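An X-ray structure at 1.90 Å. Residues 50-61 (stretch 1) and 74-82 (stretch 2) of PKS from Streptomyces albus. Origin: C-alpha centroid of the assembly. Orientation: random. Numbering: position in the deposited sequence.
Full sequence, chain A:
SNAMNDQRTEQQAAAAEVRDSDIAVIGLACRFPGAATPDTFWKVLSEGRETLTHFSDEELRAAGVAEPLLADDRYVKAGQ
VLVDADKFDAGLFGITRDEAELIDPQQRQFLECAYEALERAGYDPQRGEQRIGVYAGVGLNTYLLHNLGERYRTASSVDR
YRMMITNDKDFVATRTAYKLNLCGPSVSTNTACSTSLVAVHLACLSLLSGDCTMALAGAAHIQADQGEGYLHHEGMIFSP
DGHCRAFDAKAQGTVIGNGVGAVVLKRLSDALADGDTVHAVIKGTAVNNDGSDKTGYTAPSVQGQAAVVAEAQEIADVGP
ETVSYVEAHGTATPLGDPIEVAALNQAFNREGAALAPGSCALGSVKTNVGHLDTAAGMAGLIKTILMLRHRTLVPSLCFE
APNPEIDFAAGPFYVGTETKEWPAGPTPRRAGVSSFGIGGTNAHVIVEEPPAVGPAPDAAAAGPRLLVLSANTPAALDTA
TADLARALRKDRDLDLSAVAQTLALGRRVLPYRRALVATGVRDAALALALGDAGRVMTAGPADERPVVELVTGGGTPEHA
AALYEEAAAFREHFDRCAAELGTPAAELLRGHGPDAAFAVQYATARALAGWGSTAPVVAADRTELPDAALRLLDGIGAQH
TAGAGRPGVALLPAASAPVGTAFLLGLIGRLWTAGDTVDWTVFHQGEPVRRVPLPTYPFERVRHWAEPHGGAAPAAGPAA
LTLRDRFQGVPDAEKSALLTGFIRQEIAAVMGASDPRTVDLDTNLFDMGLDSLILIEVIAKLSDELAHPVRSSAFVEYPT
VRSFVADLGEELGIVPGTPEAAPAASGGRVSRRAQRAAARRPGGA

Stretch 1 (50-61) ETLTHFSDEELR
Stretch 2, residues 74-82: RYVKAGQVL

The most unusual feature of this contact is the aromatic ring of Phe55, which lies where a side chain on Gly79 would have to go: Phe55 CE2 is 3.4 Å from Gly79 N and 3.4 Å from Ala78 C, and an ideal CB on Gly79 would come within 3.0 Å of Phe55 CE2. Glycine therefore suits the site. Phe55 (chi1 -57°, chi2 -62°) points sideways from its CA, but its ring reaches across stretch 2, where Val81 CG1 meets the ring edge 3.6 Å from Phe55 CZ.

The backbones run antiparallel, Thr53 opposite Gly79 (CA-CA 5.4 Å) and His54 opposite Ala78 (CA-CA 4.3 Å). Thr53 and Gly79 form the hydrogen-bonded pair, with Thr53 N to Gly79 O at 2.8 Å and Gly79 N to Thr53 O at 2.9 Å. Phe55 N extends the ladder to Lys77 O (2.9 Å). Residues 53-55 are extended, near -100/130; Ala78 and Gly79 are almost fully stretched, near -160/165, whereas Lys77 turns at -91/60.

On the face carrying His54 and Ala78, Leu52 (chi1 t, chi2 p) brings CD1 to 3.9 Å from Ala78 CB. Thr53, chi1 m, faces the other way; a water joins its OG1 (2.5 Å) to Thr51 O (2.7 Å) and Val81 N (3.0 Å).

Polar side chains fasten both ends. Thr51 OG1 (chi1 p) donates to Gln80 OE1 at 2.7 Å, Gln80 being folded m, m. Lys77, m then fully trans, extends NZ to Asp57 OD1 for a 2.7 Å salt bridge, while its aliphatic stem packs on Leu60 (Lys77 CG to Leu60 CD1, 3.6 Å). Asp57 begins a helix capped by Ser56, whose OG accepts from Glu59 N (3.0 Å). Together the stretches bury 624 Å².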

# COMPACT_ATOMS: atom_id res chain seq x y z
N GLU A 50 28.99 -8.52 14.82
CA GLU A 50 27.89 -9.46 14.59
C GLU A 50 27.05 -9.52 15.86
O GLU A 50 27.62 -9.69 16.93
CB GLU A 50 28.41 -10.85 14.27
CG GLU A 50 28.07 -11.43 12.96
CD GLU A 50 28.56 -12.86 12.87
OE1 GLU A 50 29.54 -13.20 13.57
OE2 GLU A 50 27.96 -13.66 12.12
N THR A 51 25.73 -9.42 15.77
CA THR A 51 24.90 -9.36 16.98
C THR A 51 24.28 -10.72 17.32
O THR A 51 23.44 -10.82 18.23
CB THR A 51 23.79 -8.33 16.83
OG1 THR A 51 23.05 -8.64 15.65
CG2 THR A 51 24.38 -6.94 16.69
N LEU A 52 24.71 -11.74 16.59
CA LEU A 52 24.28 -13.11 16.81
C LEU A 52 24.39 -13.51 18.28
O LEU A 52 25.43 -13.30 18.91
CB LEU A 52 25.11 -14.06 15.96
CG LEU A 52 24.68 -15.52 15.95
CD1 LEU A 52 23.32 -15.66 15.28
CD2 LEU A 52 25.72 -16.39 15.27
N THR A 53 23.31 -14.08 18.81
CA THR A 53 23.30 -14.61 20.17
C THR A 53 23.43 -16.13 20.10
O THR A 53 22.72 -16.78 19.34
CB THR A 53 22.01 -14.23 20.92
OG1 THR A 53 21.95 -12.80 21.07
CG2 THR A 53 21.97 -14.88 22.30
N HIS A 54 24.35 -16.70 20.87
CA HIS A 54 24.47 -18.16 21.00
C HIS A 54 23.69 -18.62 22.23
O HIS A 54 23.82 -18.03 23.31
CB HIS A 54 25.93 -18.59 21.08
CG HIS A 54 26.69 -18.40 19.80
ND1 HIS A 54 27.34 -17.22 19.49
CD2 HIS A 54 26.89 -19.23 18.76
CE1 HIS A 54 27.91 -17.34 18.31
NE2 HIS A 54 27.66 -18.55 17.84
N PHE A 55 22.87 -19.65 22.08
CA PHE A 55 22.02 -20.13 23.17
C PHE A 55 22.64 -21.35 23.84
O PHE A 55 23.08 -22.28 23.16
CB PHE A 55 20.62 -20.48 22.67
CG PHE A 55 19.91 -19.36 21.97
CD1 PHE A 55 19.61 -18.19 22.63
CD2 PHE A 55 19.51 -19.51 20.65
CE1 PHE A 55 18.93 -17.17 21.98
CE2 PHE A 55 18.83 -18.49 19.99
CZ PHE A 55 18.54 -17.32 20.66
N SER A 56 22.67 -21.34 25.17
CA SER A 56 23.10 -22.51 25.93
C SER A 56 22.01 -23.56 25.87
O SER A 56 20.85 -23.23 25.63
CB SER A 56 23.39 -22.13 27.38
OG SER A 56 22.19 -21.70 28.00
N ASP A 57 22.38 -24.81 26.10
CA ASP A 57 21.39 -25.88 26.22
C ASP A 57 20.39 -25.57 27.32
O ASP A 57 19.20 -25.85 27.17
CB ASP A 57 22.07 -27.23 26.50
CG ASP A 57 22.77 -27.80 25.28
OD1 ASP A 57 22.43 -27.38 24.15
OD2 ASP A 57 23.64 -28.68 25.45
N GLU A 58 20.86 -25.00 28.43
CA GLU A 58 19.96 -24.61 29.52
C GLU A 58 18.90 -23.62 29.04
O GLU A 58 17.71 -23.80 29.31
CB GLU A 58 20.74 -24.00 30.68
CG GLU A 58 19.84 -23.58 31.85
CD GLU A 58 20.56 -22.73 32.89
OE1 GLU A 58 21.77 -22.47 32.73
OE2 GLU A 58 19.90 -22.34 33.87
N GLU A 59 19.33 -22.58 28.33
CA GLU A 59 18.40 -21.58 27.81
C GLU A 59 17.41 -22.19 26.84
O GLU A 59 16.23 -21.84 26.84
CB GLU A 59 19.16 -20.45 27.11
CG GLU A 59 19.96 -19.58 28.07
CD GLU A 59 21.05 -18.76 27.38
OE1 GLU A 59 21.60 -19.20 26.35
OE2 GLU A 59 21.34 -17.66 27.89
N LEU A 60 17.88 -23.11 26.00
CA LEU A 60 17.00 -23.75 25.03
C LEU A 60 15.97 -24.64 25.75
O LEU A 60 14.80 -24.67 25.38
CB LEU A 60 17.82 -24.56 24.02
CG LEU A 60 18.67 -23.67 23.10
CD1 LEU A 60 19.73 -24.48 22.38
CD2 LEU A 60 17.78 -22.93 22.10
N ARG A 61 16.41 -25.33 26.79
CA ARG A 61 15.49 -26.16 27.57
C ARG A 61 14.45 -25.29 28.26
O ARG A 61 13.27 -25.61 28.22
CB ARG A 61 16.26 -27.00 28.58
CG ARG A 61 16.95 -28.18 27.92
CD ARG A 61 18.01 -28.80 28.79
NE ARG A 61 18.53 -30.01 28.14
CZ ARG A 61 19.79 -30.42 28.20
NH1 ARG A 61 20.70 -29.75 28.89
NH2 ARG A 61 20.14 -31.52 27.56
N ARG A 74 22.07 -31.08 13.13
CA ARG A 74 21.62 -30.06 12.18
C ARG A 74 21.07 -28.83 12.89
O ARG A 74 20.89 -27.78 12.28
CB ARG A 74 20.56 -30.62 11.24
CG ARG A 74 21.04 -31.74 10.32
CD ARG A 74 20.04 -31.99 9.21
NE ARG A 74 18.68 -32.16 9.73
CZ ARG A 74 17.57 -31.93 9.04
NH1 ARG A 74 17.63 -31.50 7.78
NH2 ARG A 74 16.38 -32.12 9.60
N TYR A 75 20.79 -28.97 14.19
CA TYR A 75 20.18 -27.88 14.94
C TYR A 75 21.20 -26.78 15.21
O TYR A 75 22.32 -27.04 15.66
CB TYR A 75 19.58 -28.39 16.26
CG TYR A 75 18.66 -27.39 16.93
CD1 TYR A 75 17.38 -27.16 16.45
CD2 TYR A 75 19.08 -26.66 18.03
CE1 TYR A 75 16.54 -26.23 17.06
CE2 TYR A 75 18.25 -25.73 18.64
CZ TYR A 75 16.98 -25.53 18.15
OH TYR A 75 16.15 -24.61 18.77
N VAL A 76 20.80 -25.54 14.92
CA VAL A 76 21.65 -24.37 15.12
C VAL A 76 21.23 -23.63 16.39
O VAL A 76 20.14 -23.07 16.47
CB VAL A 76 21.57 -23.42 13.91
CG1 VAL A 76 22.47 -22.20 14.10
CG2 VAL A 76 21.92 -24.18 12.62
N LYS A 77 22.11 -23.62 17.39
CA LYS A 77 21.78 -23.07 18.70
C LYS A 77 22.14 -21.59 18.78
O LYS A 77 22.93 -21.17 19.63
CB LYS A 77 22.48 -23.85 19.80
CG LYS A 77 22.11 -25.33 19.80
CD LYS A 77 22.87 -26.10 20.88
CE LYS A 77 22.53 -27.58 20.83
NZ LYS A 77 23.35 -28.34 21.81
N ALA A 78 21.54 -20.79 17.91
CA ALA A 78 21.83 -19.37 17.85
C ALA A 78 20.68 -18.64 17.18
O ALA A 78 19.87 -19.25 16.49
CB ALA A 78 23.13 -19.12 17.10
N GLY A 79 20.61 -17.33 17.39
CA GLY A 79 19.56 -16.53 16.82
C GLY A 79 19.89 -15.06 16.91
O GLY A 79 20.83 -14.67 17.61
N GLN A 80 19.13 -14.26 16.18
CA GLN A 80 19.27 -12.81 16.17
C GLN A 80 18.06 -12.25 16.85
O GLN A 80 17.03 -12.04 16.20
CB GLN A 80 19.38 -12.28 14.74
CG GLN A 80 20.70 -12.61 14.06
CD GLN A 80 21.81 -11.65 14.46
OE1 GLN A 80 21.68 -10.91 15.44
NE2 GLN A 80 22.90 -11.65 13.69
N VAL A 81 18.16 -12.03 18.16
CA VAL A 81 16.99 -11.70 18.97
C VAL A 81 16.85 -10.22 19.26
O VAL A 81 17.84 -9.48 19.40
CB VAL A 81 16.99 -12.47 20.31
CG1 VAL A 81 17.28 -13.95 20.08
CG2 VAL A 81 17.98 -11.88 21.29
N LEU A 82 15.60 -9.78 19.36
CA LEU A 82 15.28 -8.44 19.81
C LEU A 82 14.97 -8.47 21.31
O LEU A 82 13.94 -9.02 21.73
CB LEU A 82 14.10 -7.88 19.03
CG LEU A 82 13.67 -6.48 19.47
CD1 LEU A 82 14.79 -5.48 19.25
CD2 LEU A 82 12.40 -6.07 18.72
O HOH W 1 20.96 -11.50 19.14
O HOH W 2 25.30 -22.10 21.56